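Local structure of endoglucanase E-5 (Thermobifida fusca, 2CKS) at the zinc ion and sodium ion site. The protein hydrolyses internal beta-1,4-glucosidic bonds in cellulose, lichenin and cereal beta-glucans, this chain being its family 5 catalytic domain. Residues are numbered along the deposited sequence; one frame, centred on the assembly and turned at random.

The zinc ion and sodium ion site. Residues 10, 87, 126-130, 134, 163-166. With ZN (zinc ion), chain B; NA (sodium ion), chain C.
Two stretches of loop frame this metal site: 127-130, which follows helix 112-126 and turns inward the carbonyls of Ala127 and Lys129, and 163-166, which follows helix 145-162, with Asp163 extended. Zinc and sodium are each partly occupied and are modelled 1.4 Å apart (ZN to NA), so they cannot be present together and are alternative occupants of overlapping positions in one pocket; the zinc may come from crystallisation. Zinc has a distorted six-coordinate shell, in which the carboxylates supply one oxygen each: Asp165 OD1 at 2.0 Å from ZN and Asp163 OD1 slightly farther, beside Ala127 O and waters. Sodium shifts toward the 127-130 loop, adding Lys129 O at 2.6 Å from NA and loosening its hold on Asp165 OD1, in a looser eight-coordinate shell.

The two aspartates reach the ion by different torsions. Asp163 holds CG anti to its backbone N (chi1 -172°), whereas Asp165 takes the crowded position between N and the carbonyl carbon (chi1 59°). In both, the outer oxygen is held from behind through its anti lone pair: Tyr134 OH donates to Asp163 OD2 at 3.0 Å, and Lys10 NZ forms a salt bridge with Asp165 OD2 at 2.7 Å. These bonds, with metal-bound waters that also meet the outer oxygens, help to fix the carboxylate rotation, and the lysine probably offsets part of the negative charge. The side chain of Lys129 runs away from the metal, its NZ hydrogen-bonded to His126 ND1 near the ring plane (2.9 Å) and salt-bridged to Asp87 OD1, met nearly along the C-O axis, which ties the loop to two helices.

About 22 Å separate the site from the proton donor Glu139, so a direct part in catalysis is unlikely; it probably braces two neighbouring helix-to-strand loops of the (beta/alpha)8 barrel.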
ATOM      1  N   LYS A  10       4.064 -17.720  -3.616  1.00  8.60           N
ATOM      2  CA  LYS A  10       3.229 -17.039  -4.584  1.00  8.92           C
ATOM      3  C   LYS A  10       1.853 -16.781  -3.983  1.00  8.36           C
ATOM      4  O   LYS A  10       0.935 -17.600  -4.097  1.00  9.19           O
ATOM      5  CB  LYS A  10       3.119 -17.913  -5.827  1.00  9.79           C
ATOM      6  CG  LYS A  10       2.436 -17.280  -7.004  1.00 12.32           C
ATOM      7  CD  LYS A  10       2.159 -18.357  -8.044  1.00 16.47           C
ATOM      8  CE  LYS A  10       2.015 -17.767  -9.412  1.00 17.78           C
ATOM      9  NZ  LYS A  10       2.251 -18.774 -10.476  1.00 19.51           N
ATOM     10  N   ASP A  87      13.525  -4.745  -7.495  1.00  6.63           N
ATOM     11  CA  ASP A  87      14.619  -5.708  -7.385  1.00  7.43           C
ATOM     12  C   ASP A  87      15.264  -5.673  -6.000  1.00  7.47           C
ATOM     13  O   ASP A  87      15.570  -6.712  -5.439  1.00  7.50           O
ATOM     14  CB  ASP A  87      15.683  -5.458  -8.456  1.00  7.86           C
ATOM     15  CG  ASP A  87      15.198  -5.795  -9.850  1.00 11.19           C
ATOM     16  OD1 ASP A  87      14.167  -6.494  -9.972  1.00 13.66           O
ATOM     17  OD2 ASP A  87      15.786  -5.396 -10.887  1.00 14.96           O
ATOM     18  N   HIS A 126       8.687  -7.884 -14.726  1.00  9.24           N
ATOM     19  CA  HIS A 126       8.653  -8.605 -13.449  1.00  9.10           C
ATOM     20  C   HIS A 126       7.662  -9.768 -13.413  1.00  9.65           C
ATOM     21  O   HIS A 126       7.382 -10.307 -12.344  1.00  9.62           O
ATOM     22  CB  HIS A 126       8.367  -7.609 -12.334  1.00  8.87           C
ATOM     23  CG  HIS A 126       9.384  -6.518 -12.252  1.00  8.15           C
ATOM     24  ND1 HIS A 126      10.588  -6.673 -11.600  1.00  7.22           N
ATOM     25  CD2 HIS A 126       9.406  -5.280 -12.799  1.00  7.99           C
ATOM     26  CE1 HIS A 126      11.293  -5.562 -11.718  1.00  9.13           C
ATOM     27  NE2 HIS A 126      10.601  -4.703 -12.445  1.00  8.29           N
ATOM     28  N   ALA A 127       7.176 -10.187 -14.585  1.00 10.31           N
ATOM     29  CA  ALA A 127       6.200 -11.280 -14.675  1.00 10.80           C
ATOM     30  C   ALA A 127       6.647 -12.573 -13.985  1.00 10.97           C
ATOM     31  O   ALA A 127       5.814 -13.292 -13.435  1.00 11.78           O
ATOM     32  CB  ALA A 127       5.850 -11.566 -16.141  1.00 10.91           C
ATOM     33  N   SER A 128       7.942 -12.873 -14.010  1.00 11.33           N
ATOM     34  CA  SER A 128       8.448 -14.109 -13.407  1.00 11.59           C
ATOM     35  C   SER A 128       8.491 -14.062 -11.876  1.00 10.53           C
ATOM     36  O   SER A 128       8.553 -15.107 -11.224  1.00 11.06           O
ATOM     37  CB  SER A 128       9.836 -14.461 -13.959  1.00 12.01           C
ATOM     38  OG  SER A 128      10.819 -13.544 -13.518  1.00 16.01           O
ATOM     39  N   LYS A 129       8.470 -12.865 -11.299  1.00  9.70           N
ATOM     40  CA  LYS A 129       8.415 -12.722  -9.845  1.00  8.98           C
ATOM     41  C   LYS A 129       7.055 -13.162  -9.320  1.00  9.18           C
ATOM     42  O   LYS A 129       6.059 -13.060 -10.032  1.00  9.58           O
ATOM     43  CB  LYS A 129       8.669 -11.269  -9.432  1.00  8.92           C
ATOM     44  CG  LYS A 129      10.093 -10.781  -9.691  1.00  9.09           C
ATOM     45  CD  LYS A 129      10.313  -9.402  -9.090  1.00  9.11           C
ATOM     46  CE  LYS A 129      11.769  -8.972  -9.133  1.00  8.84           C
ATOM     47  NZ  LYS A 129      12.274  -8.783 -10.521  1.00 10.33           N
ATOM     48  N   THR A 130       7.020 -13.651  -8.088  1.00  9.10           N
ATOM     49  CA  THR A 130       5.772 -14.035  -7.438  1.00  9.62           C
ATOM     50  C   THR A 130       5.455 -13.175  -6.211  1.00  8.34           C
ATOM     51  O   THR A 130       4.498 -13.448  -5.493  1.00  8.25           O
ATOM     52  CB  THR A 130       5.836 -15.513  -7.018  1.00 10.64           C
ATOM     53  OG1 THR A 130       6.969 -15.736  -6.171  1.00 13.72           O
ATOM     54  CG2 THR A 130       6.083 -16.409  -8.226  1.00 11.84           C
ATOM     55  N   TYR A 134       0.153  -5.244  -7.518  1.00  5.92           N
ATOM     56  CA  TYR A 134      -0.024  -4.003  -8.276  1.00  6.12           C
ATOM     57  C   TYR A 134      -1.177  -3.198  -7.717  1.00  6.06           C
ATOM     58  O   TYR A 134      -2.301  -3.677  -7.696  1.00  7.05           O
ATOM     59  CB  TYR A 134      -0.308  -4.331  -9.745  1.00  6.00           C
ATOM     60  CG  TYR A 134       0.807  -5.083 -10.412  1.00  8.19           C
ATOM     61  CD1 TYR A 134       1.802  -4.411 -11.073  1.00 12.25           C
ATOM     62  CD2 TYR A 134       0.882  -6.464 -10.355  1.00 11.22           C
ATOM     63  CE1 TYR A 134       2.834  -5.085 -11.684  1.00 13.39           C
ATOM     64  CE2 TYR A 134       1.923  -7.143 -10.966  1.00 12.89           C
ATOM     65  CZ  TYR A 134       2.891  -6.446 -11.628  1.00 13.45           C
ATOM     66  OH  TYR A 134       3.931  -7.116 -12.230  1.00 15.18           O
ATOM     67  N   ASP A 163       1.200 -10.561 -17.059  1.00  8.63           N
ATOM     68  CA  ASP A 163       1.486 -11.159 -15.771  1.00  9.16           C
ATOM     69  C   ASP A 163       0.142 -11.635 -15.221  1.00  9.24           C
ATOM     70  O   ASP A 163      -0.474 -10.962 -14.411  1.00  9.39           O
ATOM     71  CB  ASP A 163       2.134 -10.102 -14.881  1.00  9.37           C
ATOM     72  CG  ASP A 163       2.655 -10.652 -13.586  1.00 12.55           C
ATOM     73  OD1 ASP A 163       2.762 -11.892 -13.430  1.00 14.44           O
ATOM     74  OD2 ASP A 163       3.018  -9.891 -12.659  1.00 15.55           O
ATOM     75  N   PRO A 164      -0.334 -12.778 -15.710  1.00  9.00           N
ATOM     76  CA  PRO A 164      -1.688 -13.234 -15.374  1.00  8.94           C
ATOM     77  C   PRO A 164      -1.929 -13.609 -13.911  1.00  9.17           C
ATOM     78  O   PRO A 164      -3.075 -13.583 -13.468  1.00  9.77           O
ATOM     79  CB  PRO A 164      -1.876 -14.462 -16.277  1.00  9.23           C
ATOM     80  CG  PRO A 164      -0.500 -14.932 -16.554  1.00  9.42           C
ATOM     81  CD  PRO A 164       0.341 -13.698 -16.643  1.00  9.56           C
ATOM     82  N   ASP A 165      -0.884 -14.016 -13.196  0.60  9.43           N
ATOM     83  CA  ASP A 165      -1.036 -14.659 -11.878  0.60  9.75           C
ATOM     84  C   ASP A 165      -0.690 -13.765 -10.686  0.60  9.44           C
ATOM     85  O   ASP A 165      -0.288 -14.245  -9.619  0.60 10.33           O
ATOM     86  CB  ASP A 165      -0.184 -15.923 -11.815  0.60 10.00           C
ATOM     87  CG  ASP A 165       1.300 -15.657 -12.047  0.60 11.63           C
ATOM     88  OD1 ASP A 165       1.703 -14.503 -12.322  0.60 12.64           O
ATOM     89  OD2 ASP A 165       2.149 -16.568 -11.988  0.60 14.97           O
ATOM     90  N   SER A 166      -0.830 -12.458 -10.882  0.50  8.86           N
ATOM     91  CA  SER A 166      -0.467 -11.471  -9.869  0.50  8.37           C
ATOM     92  C   SER A 166      -1.711 -10.854  -9.249  0.50  7.62           C
ATOM     93  O   SER A 166      -2.780 -10.800  -9.870  0.50  7.54           O
ATOM     94  CB  SER A 166       0.398 -10.371 -10.481  0.50  8.58           C
ATOM     95  OG  SER A 166      -0.294  -9.700 -11.519  0.50  8.97           O
TER
HETATM   96 ZN    ZN B1433       3.536 -13.817 -12.805  0.40 17.15          ZN
HETATM   97 NA    NA C1436       4.145 -13.122 -11.718  0.60 12.70          NA
HETATM   98  O   HOH W   1       4.313 -15.510 -11.938  1.00 27.89           O
HETATM   99  O   HOH W   2       1.856 -14.246 -14.024  0.40  7.74           O
HETATM  100  O   HOH W   3       2.729 -12.735 -10.717  0.40 16.14           O
HETATM  101  O   HOH W   4       2.728 -13.280  -9.393  0.50 12.86           O
HETATM  102  O   HOH W   5       4.930 -10.457 -11.135  1.00 15.45           O